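Local atomic coordinates of superantigen-like protein SSL10 (Staphylococcus aureus subsp. aureus, PDB entry 6LWT), a protein that probably inhibits classical-pathway complement activation by binding the Fc region of human IgG, and plasma clotting by binding prothrombin and another coagulation factor. Residues Tyr19-Gly24 and Leu136-Arg141; Phe86-Gly91 and Thr132-Asp137. One frame throughout, in Å; residues are numbered along the deposited sequence.

Interaction 1. Residues Tyr19-Gly24 and Leu136-Arg141; sequences YRYYTG and LDYKLR
The Tyr22 ring lies between Arg141 and Tyr21, touches Tyr138 along CD1 and reaches Asp137 with its hydroxyl. Its CG is anti to the carbonyl carbon (chi1 -76°), which carries the ring from helix 14-22 to the flank of helix 133-148. At the root of the ring, CG of Tyr22 rests against CB and CD of Arg141. Further out, CD1 of Tyr22 meets CD2 of Tyr138 at 3.5 Å, while CE2 lies beneath CD and NH2 of Arg141. CD of Arg141 stands over the middle of the ring, 3.5 Å from the Tyr22 centroid, a CH-pi contact. CE1 nears Asp137 OD2, and at the tip Tyr22 OH donates to the syn lone pair of Asp137 OD2 at 2.7 Å and also bonds to Leu178 N. Tyrosine suits the place, offering an apolar face to the Arg141 methylene and a hydroxyl to the carboxylate.

Residues 19-24 belong to the OB-fold part of the staphylococcal toxin fold, and helix 133-148 is the long helix of its beta-grasp domain, so the tyrosine sits where the domains meet.

Arg141 suits its place because its extended chain gives the ring an aliphatic cover before ending in charge. Its guanidinium lies nearly parallel to the Tyr22 ring, 11° between planes, with Tyr22 OH over one face. Side-on, NE and NH1 both grip Asp137 OD1, NE at 2.8 Å; this leaves OD2 for the tyrosine and probably keeps the carboxylate charged. NH2 turns instead to Tyr151 OH and Ser176 O.

The rings of Tyr22 and Tyr138 are inclined at 45°. Tyr138 reaches past Tyr22 to the backbone of Tyr21 to Gly24, where its OH gives a weak bond to Tyr21 O at 3.4 Å and lies 3.1 Å from Gly24 N.

Interaction 2. Residues Phe86-Gly91 and Thr132-Asp137; sequences FYTVGG and TLKELD
A buried polar contact, made by one lysine reaching from the start of helix 133-148 to Val89, where strand 85-93 is interrupted, joins the beta-grasp domain to the OB-fold sheet. Lys134 leaves the helix with CG anti to the backbone N (chi1 179°) and stays extended until chi4 bends it at 62°, turning NZ onto Val89 O. That bond is 2.8 Å long and lies in the carbonyl plane. A water accepts from both Lys134 NZ, at 2.8 Å, and Val89 N, so the ammonium serves the backbone of one residue directly and through solvent. Lysine suits the site: its methylenes tolerate burial, with CD 3.6 Å from Gly91 CA, while its charge is met by polar atoms.

Gly91, with positive phi, brings bare backbone against the lysine; having no side chain, it lets Lys134 CD come up against its CA. Thr132 CG2 also packs against Gly91 CA, at 3.8 Å. Thr88 OG1, hydrogen-bonded to Val76 N in the neighbouring strand, stands near Lys134 CE. Thr132 OG1 also accepts from Glu135 N at 3.1 Å, with an angle of 156°: a threonine N-cap opening the long helix of the beta-grasp domain.

Overall arrangement
Interactions 1 and 2 use successive turns of helix 133-148, sharing Leu136 and Asp137, and both tie this beta-grasp helix to OB-fold elements; their centres are about 10 Å apart. Interaction 2, at the helix start, is wholly buried and relies on one lysine, a water and backbone carbonyl and amide groups of a strand at its glycine-containing break. Interaction 1, a turn further along, is only partly buried, with Gly24 exposed, and joins the two helices through tyrosine rings, a CH-pi contact and a tyrosine-aspartate hydrogen bond, the arginine-aspartate salt bridge being internal to helix 133-148. Packing links the two directly, Tyr21 OH lying 4.2 Å from Lys134 NZ, although that hydroxyl bonds to Glu78.

Interaction 1. Residues Tyr19-Gly24 and Leu136-Arg141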
loop_
_atom_site.group_PDB
_atom_site.type_symbol
_atom_site.label_atom_id
_atom_site.label_comp_id
_atom_site.label_asym_id
_atom_site.label_seq_id
_atom_site.Cartn_x
_atom_site.Cartn_y
_atom_site.Cartn_z
ATOM N N TYR A 19 6.916 -8.799 8.976
ATOM C CA TYR A 19 8.193 -8.674 8.297
ATOM C C TYR A 19 8.173 -9.381 6.940
ATOM O O TYR A 19 8.590 -8.827 5.914
ATOM C CB TYR A 19 9.321 -9.240 9.187
ATOM C CG TYR A 19 10.626 -9.314 8.455
ATOM C CD1 TYR A 19 11.291 -8.155 8.086
ATOM C CD2 TYR A 19 11.191 -10.538 8.116
ATOM C CE1 TYR A 19 12.475 -8.205 7.380
ATOM C CE2 TYR A 19 12.385 -10.608 7.409
ATOM C CZ TYR A 19 13.024 -9.437 7.040
ATOM O OH TYR A 19 14.215 -9.473 6.347
ATOM N N ARG A 20 7.681 -10.615 6.947
ATOM C CA ARG A 20 7.616 -11.397 5.725
ATOM C C ARG A 20 6.643 -10.770 4.717
ATOM O O ARG A 20 6.992 -10.640 3.552
ATOM C CB ARG A 20 7.275 -12.878 6.014
ATOM C CG ARG A 20 8.346 -13.663 6.792
ATOM C CD ARG A 20 9.792 -13.467 6.309
ATOM N NE ARG A 20 10.033 -13.868 4.914
ATOM C CZ ARG A 20 10.303 -15.111 4.488
ATOM N NH1 ARG A 20 10.379 -16.146 5.326
ATOM N NH2 ARG A 20 10.496 -15.326 3.191
ATOM N N TYR A 21 5.462 -10.352 5.172
ATOM C CA TYR A 21 4.469 -9.790 4.251
ATOM C C TYR A 21 4.971 -8.538 3.555
ATOM O O TYR A 21 4.872 -8.410 2.335
ATOM C CB TYR A 21 3.157 -9.495 4.968
ATOM C CG TYR A 21 2.095 -8.956 4.041
ATOM C CD1 TYR A 21 1.383 -9.808 3.190
ATOM C CD2 TYR A 21 1.826 -7.584 3.973
ATOM C CE1 TYR A 21 0.415 -9.308 2.320
ATOM C CE2 TYR A 21 0.868 -7.080 3.102
ATOM C CZ TYR A 21 0.142 -7.941 2.302
ATOM O OH TYR A 21 -0.816 -7.434 1.447
ATOM N N TYR A 22 5.538 -7.630 4.347
ATOM C CA TYR A 22 5.971 -6.324 3.866
ATOM C C TYR A 22 7.365 -6.304 3.236
ATOM O O TYR A 22 7.820 -5.249 2.806
ATOM C CB TYR A 22 5.812 -5.277 4.992
ATOM C CG TYR A 22 4.373 -4.853 5.202
ATOM C CD1 TYR A 22 3.732 -4.062 4.244
ATOM C CD2 TYR A 22 3.643 -5.238 6.340
ATOM C CE1 TYR A 22 2.418 -3.677 4.398
ATOM C CE2 TYR A 22 2.312 -4.863 6.506
ATOM C CZ TYR A 22 1.708 -4.070 5.528
ATOM O OH TYR A 22 0.413 -3.650 5.670
ATOM N N THR A 23 8.028 -7.464 3.139
ATOM C CA THR A 23 9.226 -7.621 2.293
ATOM C C THR A 23 9.010 -8.711 1.219
ATOM O O THR A 23 9.975 -9.263 0.697
ATOM C CB THR A 23 10.466 -7.985 3.138
ATOM O OG1 THR A 23 10.201 -9.171 3.896
ATOM C CG2 THR A 23 10.795 -6.862 4.102
ATOM N N GLY A 24 7.749 -9.003 0.888
ATOM C CA GLY A 24 7.402 -10.092 -0.050
ATOM C C GLY A 24 7.446 -9.668 -1.508
ATOM O O GLY A 24 8.050 -8.646 -1.860
ATOM N N LEU A 136 0.771 2.960 -0.832
ATOM C CA LEU A 136 1.402 3.899 0.085
ATOM C C LEU A 136 1.751 3.206 1.402
ATOM O O LEU A 136 2.878 3.297 1.876
ATOM C CB LEU A 136 0.517 5.124 0.310
ATOM C CG LEU A 136 1.173 6.292 1.063
ATOM C CD1 LEU A 136 2.547 6.660 0.518
ATOM C CD2 LEU A 136 0.233 7.478 1.015
ATOM N N ASP A 137 0.798 2.451 1.937
ATOM C CA ASP A 137 1.031 1.646 3.136
ATOM C C ASP A 137 2.233 0.725 2.957
ATOM O O ASP A 137 3.172 0.751 3.763
ATOM C CB ASP A 137 -0.216 0.830 3.474
ATOM C CG ASP A 137 0.012 -0.179 4.582
ATOM O OD1 ASP A 137 0.182 0.227 5.760
ATOM O OD2 ASP A 137 0.006 -1.399 4.279
ATOM N N TYR A 138 2.199 -0.068 1.899
ATOM C CA TYR A 138 3.261 -1.037 1.642
ATOM C C TYR A 138 4.634 -0.392 1.502
ATOM O O TYR A 138 5.594 -0.823 2.146
ATOM C CB TYR A 138 2.965 -1.871 0.399
ATOM C CG TYR A 138 3.881 -3.068 0.284
ATOM C CD1 TYR A 138 5.167 -2.949 -0.255
ATOM C CD2 TYR A 138 3.470 -4.318 0.729
ATOM C CE1 TYR A 138 6.006 -4.045 -0.341
ATOM C CE2 TYR A 138 4.305 -5.421 0.648
ATOM C CZ TYR A 138 5.554 -5.283 0.110
ATOM O OH TYR A 138 6.366 -6.389 0.033
ATOM N N LYS A 139 4.731 0.616 0.648
ATOM C CA LYS A 139 6.016 1.229 0.388
ATOM C C LYS A 139 6.545 1.999 1.604
ATOM O O LYS A 139 7.750 2.009 1.828
ATOM C CB LYS A 139 5.961 2.139 -0.820
ATOM C CG LYS A 139 5.871 1.360 -2.112
ATOM C CD LYS A 139 5.878 2.298 -3.293
ATOM C CE LYS A 139 6.099 1.513 -4.569
ATOM N NZ LYS A 139 6.181 2.438 -5.722
ATOM N N LEU A 140 5.653 2.639 2.361
ATOM C CA LEU A 140 6.063 3.278 3.613
ATOM C C LEU A 140 6.618 2.236 4.604
ATOM O O LEU A 140 7.670 2.465 5.218
ATOM C CB LEU A 140 4.926 4.083 4.238
ATOM C CG LEU A 140 4.656 5.443 3.578
ATOM C CD1 LEU A 140 3.339 6.043 4.060
ATOM C CD2 LEU A 140 5.826 6.389 3.848
ATOM N N ARG A 141 5.955 1.088 4.737
ATOM C CA ARG A 141 6.465 0.077 5.656
ATOM C C ARG A 141 7.785 -0.509 5.207
ATOM O O ARG A 141 8.690 -0.682 6.033
ATOM C CB ARG A 141 5.450 -1.022 5.945
ATOM C CG ARG A 141 4.211 -0.456 6.605
ATOM C CD ARG A 141 3.401 -1.530 7.293
ATOM N NE ARG A 141 1.965 -1.185 7.371
ATOM C CZ ARG A 141 1.111 -1.693 8.257
ATOM N NH1 ARG A 141 -0.166 -1.346 8.188
ATOM N NH2 ARG A 141 1.508 -2.561 9.196
#

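Interaction 2. Residues Phe86-Gly91 and Thr132-Asp137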
loop_
_atom_site.group_PDB
_atom_site.type_symbol
_atom_site.label_atom_id
_atom_site.label_comp_id
_atom_site.label_asym_id
_atom_site.label_seq_id
_atom_site.Cartn_x
_atom_site.Cartn_y
_atom_site.Cartn_z
ATOM N N PHE A 86 -1.621 -16.170 -9.021
ATOM C CA PHE A 86 -1.042 -15.306 -7.991
ATOM C C PHE A 86 -2.131 -14.321 -7.569
ATOM O O PHE A 86 -2.678 -13.635 -8.419
ATOM C CB PHE A 86 0.171 -14.580 -8.556
ATOM C CG PHE A 86 1.351 -15.480 -8.808
ATOM C CD1 PHE A 86 1.404 -16.291 -9.935
ATOM C CD2 PHE A 86 2.402 -15.533 -7.901
ATOM C CE1 PHE A 86 2.493 -17.118 -10.170
ATOM C CE2 PHE A 86 3.495 -16.363 -8.124
ATOM C CZ PHE A 86 3.533 -17.159 -9.261
ATOM N N TYR A 87 -2.437 -14.267 -6.270
ATOM C CA TYR A 87 -3.571 -13.489 -5.767
ATOM C C TYR A 87 -3.100 -12.207 -5.101
ATOM O O TYR A 87 -2.145 -12.220 -4.315
ATOM C CB TYR A 87 -4.411 -14.285 -4.765
ATOM C CG TYR A 87 -5.056 -15.490 -5.379
ATOM C CD1 TYR A 87 -4.323 -16.664 -5.585
ATOM C CD2 TYR A 87 -6.381 -15.463 -5.793
ATOM C CE1 TYR A 87 -4.901 -17.770 -6.176
ATOM C CE2 TYR A 87 -6.969 -16.575 -6.377
ATOM C CZ TYR A 87 -6.229 -17.723 -6.572
ATOM O OH TYR A 87 -6.828 -18.828 -7.171
ATOM N N THR A 88 -3.820 -11.127 -5.380
ATOM C CA THR A 88 -3.535 -9.818 -4.778
ATOM C C THR A 88 -4.884 -9.169 -4.432
ATOM O O THR A 88 -5.941 -9.599 -4.927
ATOM C CB THR A 88 -2.656 -8.961 -5.722
ATOM O OG1 THR A 88 -2.274 -7.717 -5.098
ATOM C CG2 THR A 88 -3.354 -8.697 -7.045
ATOM N N VAL A 89 -4.856 -8.144 -3.579
ATOM C CA VAL A 89 -6.086 -7.484 -3.127
ATOM C C VAL A 89 -5.988 -5.985 -3.421
ATOM O O VAL A 89 -5.031 -5.341 -3.024
ATOM C CB VAL A 89 -6.328 -7.704 -1.627
ATOM C CG1 VAL A 89 -7.596 -6.989 -1.160
ATOM C CG2 VAL A 89 -6.411 -9.197 -1.266
ATOM N N GLY A 90 -7.005 -5.440 -4.080
ATOM C CA GLY A 90 -7.089 -3.997 -4.367
ATOM C C GLY A 90 -5.964 -3.505 -5.240
ATOM O O GLY A 90 -5.481 -4.212 -6.111
ATOM N N GLY A 91 -5.512 -2.286 -4.976
ATOM C CA GLY A 91 -4.333 -1.770 -5.651
ATOM C C GLY A 91 -4.548 -1.355 -7.093
ATOM O O GLY A 91 -3.582 -1.214 -7.799
ATOM N N THR A 132 -2.949 4.215 -4.477
ATOM C CA THR A 132 -3.809 3.555 -3.510
ATOM C C THR A 132 -3.215 3.646 -2.113
ATOM O O THR A 132 -1.981 3.677 -1.928
ATOM C CB THR A 132 -4.092 2.072 -3.857
ATOM O OG1 THR A 132 -2.857 1.340 -3.978
ATOM C CG2 THR A 132 -4.887 1.999 -5.169
ATOM N N LEU A 133 -4.091 3.647 -1.120
ATOM C CA LEU A 133 -3.645 3.453 0.263
ATOM C C LEU A 133 -2.846 2.171 0.428
ATOM O O LEU A 133 -1.888 2.145 1.196
ATOM C CB LEU A 133 -4.812 3.530 1.250
ATOM C CG LEU A 133 -4.432 3.379 2.735
ATOM C CD1 LEU A 133 -3.546 4.512 3.239
ATOM C CD2 LEU A 133 -5.674 3.290 3.593
ATOM N N LYS A 134 -3.205 1.121 -0.316
ATOM C CA LYS A 134 -2.434 -0.116 -0.339
ATOM C C LYS A 134 -0.951 0.092 -0.680
ATOM O O LYS A 134 -0.064 -0.398 0.028
ATOM C CB LYS A 134 -3.044 -1.060 -1.374
ATOM C CG LYS A 134 -2.309 -2.367 -1.505
ATOM C CD LYS A 134 -2.707 -3.091 -2.784
ATOM C CE LYS A 134 -2.113 -4.474 -2.812
ATOM N NZ LYS A 134 -2.596 -5.322 -1.699
ATOM N N GLU A 135 -0.699 0.792 -1.787
ATOM C CA GLU A 135 0.672 1.002 -2.264
ATOM C C GLU A 135 1.442 1.924 -1.324
ATOM O O GLU A 135 2.622 1.688 -1.044
ATOM C CB GLU A 135 0.660 1.592 -3.683
ATOM C CG GLU A 135 2.055 1.757 -4.263
ATOM C CD GLU A 135 2.093 2.260 -5.701
ATOM O OE1 GLU A 135 1.090 2.154 -6.437
ATOM O OE2 GLU A 135 3.168 2.745 -6.104
ATOM N N LEU A 136 0.771 2.960 -0.832
ATOM C CA LEU A 136 1.402 3.899 0.085
ATOM C C LEU A 136 1.751 3.206 1.402
ATOM O O LEU A 136 2.878 3.297 1.876
ATOM C CB LEU A 136 0.517 5.124 0.310
ATOM C CG LEU A 136 1.173 6.292 1.063
ATOM C CD1 LEU A 136 2.547 6.660 0.518
ATOM C CD2 LEU A 136 0.233 7.478 1.015
ATOM N N ASP A 137 0.798 2.451 1.937
ATOM C CA ASP A 137 1.031 1.646 3.136
ATOM C C ASP A 137 2.233 0.725 2.957
ATOM O O ASP A 137 3.172 0.751 3.763
ATOM C CB ASP A 137 -0.216 0.830 3.474
ATOM C CG ASP A 137 0.012 -0.179 4.582
ATOM O OD1 ASP A 137 0.182 0.227 5.760
ATOM O OD2 ASP A 137 0.006 -1.399 4.279
HETATM O O HOH W 1 -2.389 -8.110 -2.076
#